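Local coordinates for PT26-6P (Thermococcus sp., PDB 2WB7), which is of unknown function, is encoded by a euryarchaeal mobile element, and joins two immunoglobulin-like domains to a helical domain, at residues P239-Q244 with H484-D489; S382-T387 with K507-K512. All coordinates share one frame; numbering follows the deposited sequence.

Contact 1: P239-Q244 with H484-D489; sequences PIKFLQ and HEMAGD
M486, modelled as selenomethionine, overlaps the ring of P239. Its chain runs roughly perpendicular to the proline side chain. M486 CG lies 3.7 Å from P239 CG. The selenium of M486 is 3.9 Å from the same P239 CG. The M486 chain leaves the helix with CG anti to its own carbonyl carbon (chi1 -72°). Beyond CG it runs extended, which carries the methyl past the proline to K241 and F242.

At that end M486 CE is 4.1 Å from K241 CG, and the two chains run obliquely to one another. The same methyl, M486 CE, comes within 4.4 Å of F242 CE1. No hydrogen bond links the two segments; the contact is apolar.

K241 contributes its inner methylenes to M486 and then leads away. Bends at chi2 and chi3 bring K241 CE over the centre of the F242 ring, 3.4 Å above its plane. NZ forms salt bridges with D393 and D7. P239 O lies in plane at the F242 ring edge and also accepts the backbone N-H of F242. On the helix 503-523 side, Y516 touches both P239 and M486.

All four touching residues are buried. This is plain packing of P239 and the one-turn 3-10 segment that follows it, in the long loop before strand 253-261, against helix 471-499 of the helical domain.

Contact 2: S382-T387 with K507-K512; sequences SVLSNT and KIDAEK
S382 OG donates a hydrogen bond to D509 OD1, and the two atoms are 2.6 Å apart. The hydroxyl meets the carboxylate on its syn side, 22° out of the plane. It therefore approaches from slightly above or below the group. With OG anti to the backbone N (chi1 170°), the serine hydroxyl extends from the loop to the helix. S382 OG is also 3.3 Å from D509 OD2, but that pair is not a hydrogen bond.

The other carboxylate oxygen, OD2, forms a salt bridge with K497 of helix 471-499. Each oxygen of D509 thus has a partner of its own. Together they would be expected to limit rotation of the buried carboxylate. The nearby lysine charge probably favours its ionised form. K497 NZ also bonds to V383 O, so the lysine ties helix 503-523 to the loop as well.

Apolar atoms border this polar pair. The L384 and D509 side chains lie alongside each other, pointing opposite ways, and L384 CD2 comes to 3.8 Å from D509 OD1. I508, just before D509 on the helix, adds a looser contact: I508 CG2 is 4.2 Å from S382 CB. Both L384 and D509 also touch N493 of helix 471-499.

Backbone hydrogen bonds of L384 with H276 and L278 also hold the loop. The segment has no regular secondary structure. It lies in the connection from strand 370-379 of the second immunoglobulin-like domain to helix 393-404. The arrangement is a buried interdomain junction. The serine-aspartate bond joins the linker to helix 503-523, while K497 to V383 O and N493 OD1 to S385 N join it to helix 471-499.

In the fold
Contact 1 and contact 2 lie side by side where loops meet the helical domain. Their centres are about 10 Å apart. They touch directly: D489 CG of contact 1 is 3.3 Å from T387 OG1 of contact 2. I240 CD1 of contact 1 is 3.5 Å from T387 N. K425 also links them, through salt bridges to D489 and E485 and a hydrogen bond to T387 O. The helices involved, 471-499 and 503-523, are consecutive in the chain. Contact 1 brings the loop before strand 253-261 to the first. Contact 2 brings the linker after strand 370-379 to the second. The protein's function is unknown, so no functional role can be assigned to this junction.

Contact 1: P239-Q244 with H484-D489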
# COMPACT_ATOMS: atom_id res chain seq x y z
N PRO A 239 -5.90 -23.60 3.97
CA PRO A 239 -5.28 -24.90 3.80
C PRO A 239 -5.72 -25.61 2.51
O PRO A 239 -6.82 -25.38 2.03
CB PRO A 239 -5.78 -25.67 5.03
CG PRO A 239 -5.93 -24.60 6.08
CD PRO A 239 -6.46 -23.41 5.31
N ILE A 240 -4.87 -26.47 1.97
CA ILE A 240 -5.14 -27.09 0.67
C ILE A 240 -6.44 -27.89 0.60
O ILE A 240 -6.95 -28.15 -0.50
CB ILE A 240 -3.97 -27.98 0.18
CG1 ILE A 240 -3.78 -29.17 1.12
CG2 ILE A 240 -2.71 -27.16 0.03
CD1 ILE A 240 -2.67 -30.11 0.73
N LYS A 241 -6.98 -28.31 1.73
CA LYS A 241 -8.22 -29.08 1.67
C LYS A 241 -9.33 -28.30 0.96
O LYS A 241 -10.25 -28.89 0.43
CB LYS A 241 -8.70 -29.56 3.05
CG LYS A 241 -9.26 -28.48 3.92
CD LYS A 241 -10.54 -28.94 4.58
CE LYS A 241 -11.61 -27.87 4.45
NZ LYS A 241 -12.97 -28.46 4.47
N PHE A 242 -9.21 -26.98 0.93
CA PHE A 242 -10.29 -26.14 0.42
C PHE A 242 -10.34 -26.13 -1.09
O PHE A 242 -11.15 -25.43 -1.67
CB PHE A 242 -10.20 -24.72 0.98
CG PHE A 242 -10.63 -24.61 2.41
CD1 PHE A 242 -9.70 -24.63 3.43
CD2 PHE A 242 -11.97 -24.50 2.73
CE1 PHE A 242 -10.09 -24.53 4.75
CE2 PHE A 242 -12.38 -24.40 4.07
CZ PHE A 242 -11.43 -24.41 5.08
N LEU A 243 -9.48 -26.92 -1.72
CA LEU A 243 -9.49 -27.06 -3.17
C LEU A 243 -10.67 -27.89 -3.65
O LEU A 243 -11.21 -27.64 -4.72
CB LEU A 243 -8.18 -27.70 -3.65
CG LEU A 243 -7.00 -26.79 -3.96
CD1 LEU A 243 -5.81 -27.62 -4.41
CD2 LEU A 243 -7.39 -25.75 -5.00
N GLN A 244 -11.07 -28.90 -2.87
CA GLN A 244 -12.26 -29.68 -3.20
C GLN A 244 -13.51 -29.16 -2.49
O GLN A 244 -14.42 -29.93 -2.18
CB GLN A 244 -12.07 -31.18 -2.88
CG GLN A 244 -10.92 -31.86 -3.62
CD GLN A 244 -9.73 -32.15 -2.72
OE1 GLN A 244 -9.83 -32.10 -1.48
NE2 GLN A 244 -8.58 -32.46 -3.33
N HIS A 484 -4.33 -28.30 14.02
CA HIS A 484 -2.91 -28.57 14.28
C HIS A 484 -2.25 -29.11 13.03
O HIS A 484 -1.14 -28.70 12.70
CB HIS A 484 -2.69 -29.53 15.47
CG HIS A 484 -2.76 -28.87 16.82
ND1 HIS A 484 -2.09 -27.71 17.12
CD2 HIS A 484 -3.42 -29.23 17.95
CE1 HIS A 484 -2.34 -27.37 18.37
NE2 HIS A 484 -3.15 -28.27 18.89
N GLU A 485 -2.90 -30.02 12.31
CA GLU A 485 -2.30 -30.53 11.08
C GLU A 485 -2.13 -29.42 10.04
O GLU A 485 -1.15 -29.39 9.29
CB GLU A 485 -3.07 -31.69 10.46
CG GLU A 485 -2.21 -32.40 9.42
CD GLU A 485 -2.98 -33.13 8.31
OE1 GLU A 485 -4.22 -33.26 8.42
OE2 GLU A 485 -2.32 -33.56 7.32
N MSE A 486 -3.11 -28.51 9.99
CA MSE A 486 -3.08 -27.37 9.08
C MSE A 486 -1.92 -26.43 9.41
O MSE A 486 -1.21 -25.96 8.51
CB MSE A 486 -4.40 -26.63 9.16
CG MSE A 486 -5.57 -27.37 8.50
SE MSE A 486 -7.27 -26.60 9.10
CE MSE A 486 -8.52 -27.29 7.78
N ALA A 487 -1.74 -26.18 10.71
CA ALA A 487 -0.63 -25.39 11.23
C ALA A 487 0.72 -26.00 10.85
O ALA A 487 1.59 -25.34 10.30
CB ALA A 487 -0.76 -25.28 12.71
N GLY A 488 0.88 -27.29 11.11
CA GLY A 488 2.08 -28.00 10.73
C GLY A 488 2.32 -27.94 9.25
O GLY A 488 3.46 -27.75 8.80
N ASP A 489 1.25 -28.08 8.46
CA ASP A 489 1.38 -27.96 7.00
C ASP A 489 1.92 -26.59 6.60
O ASP A 489 2.76 -26.48 5.69
CB ASP A 489 0.05 -28.26 6.30
CG ASP A 489 -0.28 -29.75 6.33
OD1 ASP A 489 0.64 -30.57 6.53
OD2 ASP A 489 -1.47 -30.10 6.14

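Contact 2: S382-T387 with K507-K512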
# COMPACT_ATOMS: atom_id res chain seq x y z
N SER A 382 -0.06 -16.51 -0.41
CA SER A 382 0.97 -17.53 -0.32
C SER A 382 0.53 -18.71 -1.16
O SER A 382 -0.64 -19.11 -1.13
CB SER A 382 1.16 -17.97 1.12
OG SER A 382 1.98 -19.12 1.15
N VAL A 383 1.45 -19.26 -1.94
CA VAL A 383 1.12 -20.43 -2.73
C VAL A 383 1.64 -21.66 -2.03
O VAL A 383 2.82 -21.78 -1.78
CB VAL A 383 1.70 -20.34 -4.11
CG1 VAL A 383 1.36 -21.60 -4.87
CG2 VAL A 383 1.16 -19.09 -4.83
N LEU A 384 0.74 -22.56 -1.66
CA LEU A 384 1.11 -23.76 -0.91
C LEU A 384 1.42 -24.93 -1.84
O LEU A 384 0.97 -24.96 -2.99
CB LEU A 384 -0.02 -24.18 0.04
CG LEU A 384 -0.46 -23.12 1.04
CD1 LEU A 384 -1.76 -23.51 1.64
CD2 LEU A 384 0.57 -22.95 2.11
N SER A 385 2.18 -25.89 -1.33
CA SER A 385 2.44 -27.14 -2.07
C SER A 385 1.59 -28.26 -1.47
O SER A 385 1.16 -28.17 -0.32
CB SER A 385 3.92 -27.51 -2.00
OG SER A 385 4.27 -27.90 -0.69
N ASN A 386 1.36 -29.32 -2.23
CA ASN A 386 0.56 -30.43 -1.71
C ASN A 386 1.26 -31.15 -0.56
O ASN A 386 2.30 -31.76 -0.74
CB ASN A 386 0.18 -31.42 -2.81
CG ASN A 386 -0.76 -32.52 -2.29
OD1 ASN A 386 -1.05 -32.59 -1.09
ND2 ASN A 386 -1.22 -33.38 -3.19
N THR A 387 0.68 -31.09 0.63
CA THR A 387 1.27 -31.76 1.78
C THR A 387 0.58 -33.08 2.16
O THR A 387 0.98 -33.74 3.13
CB THR A 387 1.32 -30.82 3.00
OG1 THR A 387 0.08 -30.10 3.10
CG2 THR A 387 2.43 -29.83 2.82
N LYS A 507 7.37 -16.01 5.90
CA LYS A 507 6.88 -15.37 7.12
C LYS A 507 5.37 -15.31 7.15
O LYS A 507 4.74 -15.34 8.20
CB LYS A 507 7.49 -13.98 7.27
CG LYS A 507 8.98 -13.98 7.53
CD LYS A 507 9.52 -12.55 7.58
CE LYS A 507 10.64 -12.41 8.61
NZ LYS A 507 11.15 -11.01 8.67
N ILE A 508 4.77 -15.24 5.97
CA ILE A 508 3.32 -15.32 5.90
C ILE A 508 2.84 -16.71 6.34
O ILE A 508 1.99 -16.85 7.25
CB ILE A 508 2.81 -15.01 4.49
CG1 ILE A 508 3.01 -13.52 4.17
CG2 ILE A 508 1.37 -15.40 4.39
CD1 ILE A 508 3.03 -13.18 2.71
N ASP A 509 3.39 -17.75 5.71
CA ASP A 509 3.06 -19.10 6.11
C ASP A 509 3.22 -19.28 7.63
O ASP A 509 2.31 -19.77 8.29
CB ASP A 509 3.89 -20.11 5.32
CG ASP A 509 3.50 -20.17 3.86
OD1 ASP A 509 2.31 -19.92 3.58
OD2 ASP A 509 4.36 -20.47 2.99
N ALA A 510 4.35 -18.84 8.17
CA ALA A 510 4.63 -19.03 9.60
C ALA A 510 3.61 -18.32 10.46
O ALA A 510 3.22 -18.84 11.50
CB ALA A 510 6.03 -18.57 9.95
N GLU A 511 3.16 -17.16 10.02
CA GLU A 511 2.11 -16.42 10.73
C GLU A 511 0.77 -17.15 10.70
O GLU A 511 0.04 -17.18 11.71
CB GLU A 511 1.94 -15.04 10.13
CG GLU A 511 0.60 -14.40 10.43
CD GLU A 511 0.44 -14.04 11.90
OE1 GLU A 511 1.47 -13.81 12.58
OE2 GLU A 511 -0.72 -14.02 12.39
N LYS A 512 0.42 -17.71 9.55
CA LYS A 512 -0.79 -18.52 9.43
C LYS A 512 -0.71 -19.70 10.38
O LYS A 512 -1.69 -20.05 11.02
CB LYS A 512 -0.98 -19.04 8.01
CG LYS A 512 -1.24 -17.96 6.99
CD LYS A 512 -2.31 -17.00 7.49
CE LYS A 512 -3.71 -17.51 7.18
NZ LYS A 512 -4.75 -16.57 7.71